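Local coordinates for protein cysteine desulfurase (Thermococcus onnurineus, PDB 5B89) that probably uses pyridoxal 5'-phosphate to take sulfur from L-cysteine and pass it to a sulfur carrier, releasing L-alanine, at residues B[110-115]-B[140-144]. Residues are numbered along the deposited sequence; the frame is centred on the assembly and turned at random.
Sequences LNLVAL and PWQRL
A114 turns its methyl toward helix 139-148, where it meets P140, W141 and L144. Its CB lies 3.8 Å from P140 CB and 3.7 Å from W141 CZ3, while L144 CD2 fits in at 4.4 Å from the same methyl. A small residue suits this place, since the proline ring and the indole both press on it; the segments run nearly parallel (21°), axes 9.7 Å apart. P140, an apolar ring in the first turn of its helix, adds bulk with little freedom to move, and proline suits the place because it has no backbone N-H to leave unpaired there. W141 has CG anti to its carbonyl carbon (chi1 -52°), which swings the six-membered ring back toward the partner helix; V113 CG1 meets that ring at its edge, in plane, 3.8 Å from CH2. The indole NE1 is satisfied by D137.

The other flank is more polar, and it slackens where R143 and L115, both partly exposed, meet. The amide of N111 crosses the pyrrolidine of P140 at about a right angle, with OD1 and ND2 both near CG, and ND2 is hydrogen-bonded to the carbonyl oxygens of S107 and of I262 of the second subunit. R143 extends from its helix and bends at chi3 (59°), bringing NH2 to 3.2 Å from N111 OD1 and 4.0 Å from L115 CD2. Arginine suits this margin: its stem spans the edge while NH1 is hydrogen-bonded to the carbonyl oxygen of P260 of the second subunit.

Helices 106-117 and 139-148 pack side by side against the seven-stranded sheet of the large domain, as in fold-type I PLP enzymes: L110, close to the bound pyridoxal phosphate, and V113 rest on strands 206-210 and 229-233, W141 lies on 177-181, and the second subunit borders the polar flank.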
loop_
_atom_site.group_PDB
_atom_site.type_symbol
_atom_site.label_atom_id
_atom_site.label_comp_id
_atom_site.label_asym_id
_atom_site.label_seq_id
_atom_site.Cartn_x
_atom_site.Cartn_y
_atom_site.Cartn_z
ATOM N N LEU B 110 -3.696 -10.481 -5.140
ATOM C CA LEU B 110 -4.513 -11.698 -5.320
ATOM C C LEU B 110 -5.925 -11.529 -4.788
ATOM O O LEU B 110 -6.870 -11.968 -5.425
ATOM C CB LEU B 110 -3.843 -12.893 -4.619
ATOM C CG LEU B 110 -2.514 -13.319 -5.243
ATOM C CD1 LEU B 110 -1.731 -14.269 -4.337
ATOM C CD2 LEU B 110 -2.641 -13.934 -6.644
ATOM N N ASN B 111 -6.076 -10.800 -3.707
ATOM C CA ASN B 111 -7.429 -10.476 -3.209
ATOM C C ASN B 111 -8.158 -9.654 -4.262
ATOM O O ASN B 111 -9.347 -9.852 -4.469
ATOM C CB ASN B 111 -7.383 -9.682 -1.909
ATOM C CG ASN B 111 -7.304 -10.596 -0.700
ATOM O OD1 ASN B 111 -8.327 -10.973 -0.079
ATOM N ND2 ASN B 111 -6.086 -10.954 -0.293
ATOM N N LEU B 112 -7.484 -8.677 -4.901
ATOM C CA LEU B 112 -8.140 -7.864 -5.948
ATOM C C LEU B 112 -8.600 -8.723 -7.095
ATOM O O LEU B 112 -9.671 -8.426 -7.668
ATOM C CB LEU B 112 -7.238 -6.736 -6.426
ATOM C CG LEU B 112 -6.907 -5.667 -5.400
ATOM C CD1 LEU B 112 -5.958 -4.709 -6.113
ATOM C CD2 LEU B 112 -8.143 -5.009 -4.846
ATOM N N VAL B 113 -7.843 -9.717 -7.474
ATOM C CA VAL B 113 -8.291 -10.620 -8.543
ATOM C C VAL B 113 -9.589 -11.287 -8.138
ATOM O O VAL B 113 -10.538 -11.304 -8.979
ATOM C CB VAL B 113 -7.227 -11.652 -8.958
ATOM C CG1 VAL B 113 -7.735 -12.657 -10.040
ATOM C CG2 VAL B 113 -5.952 -10.987 -9.414
ATOM N N ALA B 114 -9.604 -11.878 -6.966
ATOM C CA ALA B 114 -10.816 -12.621 -6.545
ATOM C C ALA B 114 -11.974 -11.612 -6.417
ATOM O O ALA B 114 -13.146 -11.978 -6.880
ATOM C CB ALA B 114 -10.569 -13.314 -5.207
ATOM N N LEU B 115 -11.800 -10.409 -5.865
ATOM C CA LEU B 115 -12.907 -9.495 -5.692
ATOM C C LEU B 115 -13.317 -9.022 -7.053
ATOM O O LEU B 115 -14.562 -8.959 -7.262
ATOM C CB LEU B 115 -12.440 -8.311 -4.864
ATOM C CG LEU B 115 -12.209 -8.646 -3.359
ATOM C CD1 LEU B 115 -11.496 -7.484 -2.656
ATOM C CD2 LEU B 115 -13.512 -8.931 -2.620
ATOM N N PRO B 140 -8.443 -16.175 -0.459
ATOM C CA PRO B 140 -9.419 -15.518 -1.298
ATOM C C PRO B 140 -10.264 -16.480 -2.115
ATOM O O PRO B 140 -11.457 -16.154 -2.374
ATOM C CB PRO B 140 -8.556 -14.555 -2.169
ATOM C CG PRO B 140 -7.310 -14.361 -1.336
ATOM C CD PRO B 140 -7.073 -15.710 -0.703
ATOM N N TRP B 141 -9.705 -17.588 -2.558
ATOM C CA TRP B 141 -10.424 -18.541 -3.374
ATOM C C TRP B 141 -11.375 -19.332 -2.492
ATOM O O TRP B 141 -12.516 -19.670 -2.944
ATOM C CB TRP B 141 -9.477 -19.442 -4.118
ATOM C CG TRP B 141 -8.408 -18.668 -4.893
ATOM C CD1 TRP B 141 -7.090 -18.780 -4.651
ATOM C CD2 TRP B 141 -8.607 -17.706 -5.863
ATOM N NE1 TRP B 141 -6.419 -17.924 -5.461
ATOM C CE2 TRP B 141 -7.326 -17.206 -6.169
ATOM C CE3 TRP B 141 -9.731 -17.127 -6.459
ATOM C CZ2 TRP B 141 -7.133 -16.188 -7.133
ATOM C CZ3 TRP B 141 -9.519 -16.101 -7.427
ATOM C CH2 TRP B 141 -8.236 -15.700 -7.738
ATOM N N GLN B 142 -10.950 -19.652 -1.276
ATOM C CA GLN B 142 -11.854 -20.313 -0.291
ATOM C C GLN B 142 -13.022 -19.502 0.029
ATOM O O GLN B 142 -14.163 -20.052 0.104
ATOM C CB GLN B 142 -11.086 -20.647 0.991
ATOM C CG GLN B 142 -10.108 -21.767 0.839
ATOM C CD GLN B 142 -9.298 -21.964 2.115
ATOM O OE1 GLN B 142 -8.988 -20.976 2.801
ATOM N NE2 GLN B 142 -8.911 -23.157 2.395
ATOM N N ARG B 143 -12.879 -18.217 0.288
ATOM C CA ARG B 143 -13.965 -17.281 0.588
ATOM C C ARG B 143 -14.890 -17.232 -0.576
ATOM O O ARG B 143 -16.132 -17.338 -0.393
ATOM C CB ARG B 143 -13.462 -15.863 1.023
ATOM C CG ARG B 143 -14.526 -14.858 1.331
ATOM C CD ARG B 143 -13.877 -13.482 1.740
ATOM N NE ARG B 143 -13.016 -12.931 0.714
ATOM C CZ ARG B 143 -12.236 -11.849 0.852
ATOM N NH1 ARG B 143 -12.242 -11.212 2.011
ATOM N NH2 ARG B 143 -11.460 -11.441 -0.212
ATOM N N LEU B 144 -14.380 -17.067 -1.782
ATOM C CA LEU B 144 -15.240 -16.899 -3.001
ATOM C C LEU B 144 -16.034 -18.189 -3.153
ATOM O O LEU B 144 -17.286 -18.183 -3.392
ATOM C CB LEU B 144 -14.363 -16.559 -4.177
ATOM C CG LEU B 144 -14.982 -16.113 -5.480
ATOM C CD1 LEU B 144 -15.733 -14.819 -5.204
ATOM C CD2 LEU B 144 -13.867 -15.878 -6.495
#